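Local coordinates for protein SusD homolog (Bacteroides thetaiotaomicron, PDB 4MRU) that probably binds mucin O-glycans at the bacterial surface, as a SusD-like outer-membrane lipoprotein of glycan uptake, at residues 187-201 and 229-242. Sequence-based numbering, arbitrary orientation.
Sequences VYYGKLQQWRLFLHS and AGVIEKNDDNALFH. With EDO (1,2-ethanediol), chain J.
Residues 229-242 leave helix 216-229 at Gly-230 and run along the start of helix 192-209 and the loop before it, with CA atoms 4.5 Å apart at Leu-197 and Val-231 and 4.6 Å at Val-187 and Phe-241. His-200 donates from ND1 to Gly-230 O (2.7 Å), close to its ring plane, while Ala-229 CB lies over one ring face in a CH-pi contact; NE2 is held by Asp-167. With an alanine here, Gly-230 O would probably lose its ring donor, Asp-167 its partner at NE2, and Ala-229 CB the face it rests on. The next residue, Ser-201, accepts a nearly straight bond at OG from Ile-232 N (177°) and gives its own proton to Leu-197 O. The consecutive helices 192-209 and 216-229 are consistent with the TPR-like, largely helical fold of the SusD family, and strand 239-241 then pairs antiparallel with 322-325. Extended beyond CG, Gln-194 delivers NE2 to the anti lone pair of Asp-237 OD1 (2.8 Å), amide and carboxylate planes 85° apart. Tyr-188 lies between Val-187 CG1 and Gln-194 CB on opposite ring faces, and its OH donates to Asp-237 O (2.7 Å). Ala-239 CB meets Phe-198 CD1 at 3.6 Å. A water bridges Val-187 O, Asn-238 O and Leu-240 N.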
loop_
_atom_site.group_PDB
_atom_site.type_symbol
_atom_site.label_atom_id
_atom_site.label_comp_id
_atom_site.label_asym_id
_atom_site.label_seq_id
_atom_site.Cartn_x
_atom_site.Cartn_y
_atom_site.Cartn_z
ATOM N N VAL A 187 -1.765 -16.561 -8.606
ATOM C CA VAL A 187 -2.709 -15.477 -8.276
ATOM C C VAL A 187 -4.060 -15.880 -8.842
ATOM O O VAL A 187 -5.011 -16.085 -8.082
ATOM C CB VAL A 187 -2.250 -14.125 -8.822
ATOM C CG1 VAL A 187 -3.338 -13.045 -8.665
ATOM C CG2 VAL A 187 -0.999 -13.688 -8.074
ATOM N N TYR A 188 -4.124 -16.040 -10.165
ATOM C CA TYR A 188 -5.396 -16.395 -10.828
ATOM C C TYR A 188 -5.391 -17.733 -11.557
ATOM O O TYR A 188 -6.360 -18.062 -12.267
ATOM C CB TYR A 188 -5.796 -15.274 -11.788
ATOM C CG TYR A 188 -6.306 -14.031 -11.120
ATOM C CD1 TYR A 188 -7.343 -14.076 -10.185
ATOM C CD2 TYR A 188 -5.793 -12.797 -11.457
ATOM C CE1 TYR A 188 -7.826 -12.920 -9.603
ATOM C CE2 TYR A 188 -6.272 -11.648 -10.892
ATOM C CZ TYR A 188 -7.289 -11.708 -9.964
ATOM O OH TYR A 188 -7.750 -10.516 -9.455
ATOM N N TYR A 189 -4.340 -18.532 -11.362
ATOM C CA TYR A 189 -4.259 -19.862 -11.940
ATOM C C TYR A 189 -4.675 -19.862 -13.400
ATOM O O TYR A 189 -5.403 -20.725 -13.878
ATOM C CB TYR A 189 -5.101 -20.822 -11.094
ATOM C CG TYR A 189 -4.602 -20.863 -9.646
ATOM C CD1 TYR A 189 -3.535 -21.665 -9.292
ATOM C CD2 TYR A 189 -5.179 -20.053 -8.652
ATOM C CE1 TYR A 189 -3.067 -21.701 -7.977
ATOM C CE2 TYR A 189 -4.718 -20.065 -7.362
ATOM C CZ TYR A 189 -3.660 -20.901 -7.025
ATOM O OH TYR A 189 -3.197 -20.927 -5.738
ATOM N N GLY A 190 -4.188 -18.880 -14.119
ATOM C CA GLY A 190 -4.292 -18.913 -15.589
ATOM C C GLY A 190 -5.535 -18.256 -16.157
ATOM O O GLY A 190 -5.727 -18.277 -17.357
ATOM N N LYS A 191 -6.381 -17.659 -15.320
ATOM C CA LYS A 191 -7.631 -17.081 -15.789
ATOM C C LYS A 191 -7.419 -15.656 -16.267
ATOM O O LYS A 191 -7.396 -14.698 -15.485
ATOM C CB LYS A 191 -8.707 -17.166 -14.679
ATOM C CG LYS A 191 -10.111 -16.764 -15.119
ATOM C CD LYS A 191 -10.801 -17.915 -15.846
ATOM C CE LYS A 191 -12.164 -17.499 -16.362
ATOM N NZ LYS A 191 -12.645 -18.535 -17.317
ATOM N N LEU A 192 -7.262 -15.513 -17.580
ATOM C CA LEU A 192 -6.909 -14.228 -18.159
ATOM C C LEU A 192 -8.004 -13.182 -17.964
ATOM O O LEU A 192 -7.714 -11.991 -17.859
ATOM C CB LEU A 192 -6.609 -14.394 -19.638
ATOM C CG LEU A 192 -5.497 -15.387 -20.005
ATOM C CD1 LEU A 192 -5.180 -15.245 -21.480
ATOM C CD2 LEU A 192 -4.226 -15.225 -19.173
ATOM N N GLN A 193 -9.263 -13.614 -17.901
ATOM C CA GLN A 193 -10.387 -12.721 -17.620
ATOM C C GLN A 193 -10.207 -12.017 -16.292
ATOM O O GLN A 193 -10.476 -10.829 -16.145
ATOM C CB GLN A 193 -11.728 -13.529 -17.652
ATOM C CG GLN A 193 -12.098 -14.064 -19.028
ATOM C CD GLN A 193 -11.204 -15.215 -19.567
ATOM O OE1 GLN A 193 -10.450 -15.854 -18.823
ATOM N NE2 GLN A 193 -11.296 -15.464 -20.882
ATOM N N GLN A 194 -9.730 -12.754 -15.296
ATOM C CA GLN A 194 -9.497 -12.155 -13.977
ATOM C C GLN A 194 -8.286 -11.240 -14.011
ATOM O O GLN A 194 -8.314 -10.198 -13.376
ATOM C CB GLN A 194 -9.353 -13.236 -12.896
ATOM C CG GLN A 194 -10.694 -13.864 -12.536
ATOM C CD GLN A 194 -10.528 -14.982 -11.538
ATOM O OE1 GLN A 194 -9.655 -15.849 -11.690
ATOM N NE2 GLN A 194 -11.314 -14.941 -10.487
ATOM N N TRP A 195 -7.220 -11.622 -14.734
ATOM C CA TRP A 195 -6.086 -10.707 -14.929
ATOM C C TRP A 195 -6.549 -9.375 -15.529
ATOM O O TRP A 195 -6.046 -8.320 -15.109
ATOM C CB TRP A 195 -4.979 -11.336 -15.777
ATOM C CG TRP A 195 -4.123 -12.253 -14.995
ATOM C CD1 TRP A 195 -4.050 -13.602 -15.090
ATOM C CD2 TRP A 195 -3.244 -11.874 -13.927
ATOM N NE1 TRP A 195 -3.150 -14.106 -14.175
ATOM C CE2 TRP A 195 -2.648 -13.067 -13.433
ATOM C CE3 TRP A 195 -2.929 -10.656 -13.319
ATOM C CZ2 TRP A 195 -1.750 -13.064 -12.365
ATOM C CZ3 TRP A 195 -2.030 -10.647 -12.240
ATOM C CH2 TRP A 195 -1.417 -11.841 -11.802
ATOM N N ARG A 196 -7.534 -9.381 -16.440
ATOM C CA ARG A 196 -8.015 -8.087 -16.976
ATOM C C ARG A 196 -8.751 -7.228 -15.929
ATOM O O ARG A 196 -8.573 -6.014 -15.892
ATOM C CB ARG A 196 -8.910 -8.270 -18.211
ATOM C CG ARG A 196 -8.110 -8.839 -19.383
ATOM C CD ARG A 196 -8.924 -8.791 -20.664
ATOM N NE ARG A 196 -9.041 -7.421 -21.087
ATOM C CZ ARG A 196 -10.163 -6.804 -21.429
ATOM N NH1 ARG A 196 -11.328 -7.423 -21.439
ATOM N NH2 ARG A 196 -10.094 -5.538 -21.793
ATOM N N LEU A 197 -9.571 -7.850 -15.089
ATOM C CA LEU A 197 -10.223 -7.134 -14.016
ATOM C C LEU A 197 -9.179 -6.476 -13.134
ATOM O O LEU A 197 -9.281 -5.272 -12.766
ATOM C CB LEU A 197 -11.096 -8.066 -13.186
ATOM C CG LEU A 197 -12.278 -8.705 -13.931
ATOM C CD1 LEU A 197 -13.012 -9.643 -12.972
ATOM C CD2 LEU A 197 -13.187 -7.636 -14.481
ATOM N N PHE A 198 -8.155 -7.249 -12.798
ATOM C CA PHE A 198 -7.108 -6.709 -11.943
ATOM C C PHE A 198 -6.399 -5.550 -12.644
ATOM O O PHE A 198 -6.132 -4.501 -12.037
ATOM C CB PHE A 198 -6.088 -7.779 -11.544
ATOM C CG PHE A 198 -4.876 -7.220 -10.921
ATOM C CD1 PHE A 198 -4.927 -6.731 -9.620
ATOM C CD2 PHE A 198 -3.692 -7.143 -11.620
ATOM C CE1 PHE A 198 -3.805 -6.180 -9.029
ATOM C CE2 PHE A 198 -2.577 -6.586 -11.038
ATOM C CZ PHE A 198 -2.631 -6.130 -9.732
ATOM N N LEU A 199 -6.042 -5.756 -13.893
ATOM C CA LEU A 199 -5.347 -4.683 -14.642
ATOM C C LEU A 199 -6.146 -3.392 -14.655
ATOM O O LEU A 199 -5.604 -2.300 -14.448
ATOM C CB LEU A 199 -5.075 -5.156 -16.065
ATOM C CG LEU A 199 -4.277 -4.302 -17.025
ATOM C CD1 LEU A 199 -3.618 -5.222 -18.046
ATOM C CD2 LEU A 199 -5.154 -3.278 -17.709
ATOM N N HIS A 200 -7.441 -3.507 -14.911
ATOM C CA HIS A 200 -8.322 -2.318 -14.888
ATOM C C HIS A 200 -8.427 -1.671 -13.501
ATOM O O HIS A 200 -8.537 -0.449 -13.375
ATOM C CB HIS A 200 -9.690 -2.682 -15.415
ATOM C CG HIS A 200 -9.661 -3.200 -16.815
ATOM N ND1 HIS A 200 -10.489 -4.224 -17.252
ATOM C CD2 HIS A 200 -8.844 -2.910 -17.851
ATOM C CE1 HIS A 200 -10.224 -4.475 -18.521
ATOM N NE2 HIS A 200 -9.208 -3.718 -18.892
ATOM N N SER A 201 -8.422 -2.493 -12.468
ATOM C CA SER A 201 -8.443 -2.007 -11.115
ATOM C C SER A 201 -7.133 -1.225 -10.791
ATOM O O SER A 201 -7.168 -0.198 -10.184
ATOM C CB SER A 201 -8.659 -3.170 -10.141
ATOM O OG SER A 201 -9.831 -3.908 -10.490
ATOM N N ALA A 229 -14.315 -0.920 -18.748
ATOM C CA ALA A 229 -13.726 -2.183 -19.237
ATOM C C ALA A 229 -13.920 -3.333 -18.265
ATOM O O ALA A 229 -13.820 -4.497 -18.683
ATOM C CB ALA A 229 -12.224 -2.016 -19.540
ATOM N N GLY A 230 -14.199 -3.020 -16.997
ATOM C CA GLY A 230 -14.532 -4.010 -16.007
ATOM C C GLY A 230 -13.444 -4.096 -14.934
ATOM O O GLY A 230 -12.318 -4.457 -15.217
ATOM N N VAL A 231 -13.814 -3.802 -13.681
ATOM C CA VAL A 231 -12.910 -3.868 -12.537
ATOM C C VAL A 231 -13.400 -4.961 -11.588
ATOM O O VAL A 231 -14.476 -5.534 -11.805
ATOM C CB VAL A 231 -12.809 -2.523 -11.798
ATOM C CG1 VAL A 231 -12.069 -1.490 -12.653
ATOM C CG2 VAL A 231 -14.204 -1.973 -11.407
ATOM N N ILE A 232 -12.591 -5.275 -10.573
ATOM C CA ILE A 232 -12.940 -6.251 -9.559
ATOM C C ILE A 232 -14.127 -5.736 -8.740
ATOM O O ILE A 232 -14.052 -4.682 -8.109
ATOM C CB ILE A 232 -11.729 -6.539 -8.624
ATOM C CG1 ILE A 232 -10.572 -7.166 -9.404
ATOM C CG2 ILE A 232 -12.126 -7.430 -7.470
ATOM C CD1 ILE A 232 -9.255 -7.153 -8.657
ATOM N N GLU A 233 -15.222 -6.502 -8.756
ATOM C CA GLU A 233 -16.476 -6.116 -8.067
ATOM C C GLU A 233 -16.957 -7.145 -7.056
ATOM O O GLU A 233 -17.801 -6.846 -6.235
ATOM C CB GLU A 233 -17.583 -5.877 -9.082
ATOM C CG GLU A 233 -17.387 -4.643 -9.912
ATOM C CD GLU A 233 -18.600 -4.323 -10.797
ATOM O OE1 GLU A 233 -18.883 -5.104 -11.697
ATOM O OE2 GLU A 233 -19.251 -3.296 -10.592
ATOM N N LYS A 234 -16.422 -8.359 -7.129
ATOM C CA LYS A 234 -16.784 -9.440 -6.263
ATOM C C LYS A 234 -15.557 -9.927 -5.546
ATOM O O LYS A 234 -14.490 -9.952 -6.143
ATOM C CB LYS A 234 -17.294 -10.636 -7.090
ATOM C CG LYS A 234 -18.570 -10.425 -7.878
ATOM C CD LYS A 234 -18.946 -11.683 -8.654
ATOM C CE LYS A 234 -17.760 -12.253 -9.429
ATOM N NZ LYS A 234 -18.138 -13.260 -10.450
ATOM N N ASN A 235 -15.695 -10.331 -4.293
ATOM C CA ASN A 235 -14.552 -10.816 -3.552
ATOM C C ASN A 235 -13.885 -12.072 -4.186
ATOM O O ASN A 235 -12.711 -12.308 -4.024
ATOM C CB ASN A 235 -14.967 -11.092 -2.112
ATOM C CG ASN A 235 -14.920 -9.826 -1.259
ATOM O OD1 ASN A 235 -13.965 -9.041 -1.322
ATOM N ND2 ASN A 235 -15.939 -9.628 -0.457
ATOM N N ASP A 236 -14.656 -12.872 -4.917
ATOM C CA ASP A 236 -14.086 -14.039 -5.612
ATOM C C ASP A 236 -13.055 -13.652 -6.667
ATOM O O ASP A 236 -12.222 -14.474 -7.002
ATOM C CB ASP A 236 -15.182 -14.873 -6.276
ATOM C CG ASP A 236 -15.951 -15.730 -5.280
ATOM O OD1 ASP A 236 -15.468 -15.941 -4.123
ATOM O OD2 ASP A 236 -17.048 -16.177 -5.664
ATOM N N ASP A 237 -13.089 -12.412 -7.155
ATOM C CA ASP A 237 -12.129 -11.962 -8.134
ATOM C C ASP A 237 -10.938 -11.186 -7.520
ATOM O O ASP A 237 -10.154 -10.629 -8.252
ATOM C CB ASP A 237 -12.845 -11.116 -9.190
ATOM C CG ASP A 237 -13.791 -11.954 -10.046
ATOM O OD1 ASP A 237 -13.427 -13.132 -10.296
ATOM O OD2 ASP A 237 -14.848 -11.447 -10.481
ATOM N N ASN A 238 -10.843 -11.115 -6.200
ATOM C CA ASN A 238 -9.738 -10.412 -5.566
ATOM C C ASN A 238 -8.427 -11.022 -6.047
ATOM O O ASN A 238 -8.359 -12.239 -6.259
ATOM C CB ASN A 238 -9.805 -10.522 -4.028
ATOM C CG ASN A 238 -11.002 -9.785 -3.421
ATOM O OD1 ASN A 238 -11.628 -8.947 -4.057
ATOM N ND2 ASN A 238 -11.279 -10.073 -2.154
ATOM N N ALA A 239 -7.397 -10.190 -6.163
ATOM C CA ALA A 239 -6.059 -10.607 -6.559
ATOM C C ALA A 239 -5.265 -10.950 -5.295
ATOM O O ALA A 239 -4.929 -10.051 -4.508
ATOM C CB ALA A 239 -5.370 -9.512 -7.310
ATOM N N LEU A 240 -5.019 -12.243 -5.104
ATOM C CA LEU A 240 -4.273 -12.740 -3.978
ATOM C C LEU A 240 -3.142 -13.573 -4.518
ATOM O O LEU A 240 -3.367 -14.412 -5.422
ATOM C CB LEU A 240 -5.132 -13.635 -3.115
ATOM C CG LEU A 240 -6.058 -13.099 -2.035
ATOM C CD1 LEU A 240 -6.920 -11.980 -2.527
ATOM C CD2 LEU A 240 -6.882 -14.297 -1.561
ATOM N N PHE A 241 -1.940 -13.418 -3.955
ATOM C CA PHE A 241 -0.825 -14.314 -4.271
ATOM C C PHE A 241 -0.853 -15.423 -3.239
ATOM O O PHE A 241 -0.555 -15.221 -2.060
ATOM C CB PHE A 241 0.506 -13.557 -4.310
ATOM C CG PHE A 241 1.707 -14.412 -4.555
ATOM C CD1 PHE A 241 1.737 -15.337 -5.604
ATOM C CD2 PHE A 241 2.848 -14.256 -3.770
ATOM C CE1 PHE A 241 2.858 -16.087 -5.866
ATOM C CE2 PHE A 241 3.977 -15.011 -4.028
ATOM C CZ PHE A 241 3.979 -15.931 -5.061
ATOM N N HIS A 242 -1.235 -16.610 -3.687
ATOM C CA HIS A 242 -1.322 -17.759 -2.837
ATOM C C HIS A 242 0.026 -18.438 -2.730
ATOM O O HIS A 242 0.770 -18.593 -3.728
ATOM C CB HIS A 242 -2.335 -18.768 -3.418
ATOM C CG HIS A 242 -3.689 -18.199 -3.640
ATOM N ND1 HIS A 242 -4.014 -17.508 -4.779
ATOM C CD2 HIS A 242 -4.797 -18.182 -2.863
ATOM C CE1 HIS A 242 -5.273 -17.118 -4.718
ATOM N NE2 HIS A 242 -5.764 -17.495 -3.557
HETATM C C1 EDO J . -0.334 -22.087 -4.985
HETATM O O1 EDO J . -1.615 -22.674 -4.862
HETATM C C2 EDO J . 0.295 -22.033 -3.601
HETATM O O2 EDO J . -0.087 -23.168 -2.813
HETATM O O HOH W 1 -6.488 -14.348 -6.524
HETATM O O HOH W 2 -13.644 -5.285 -21.403
#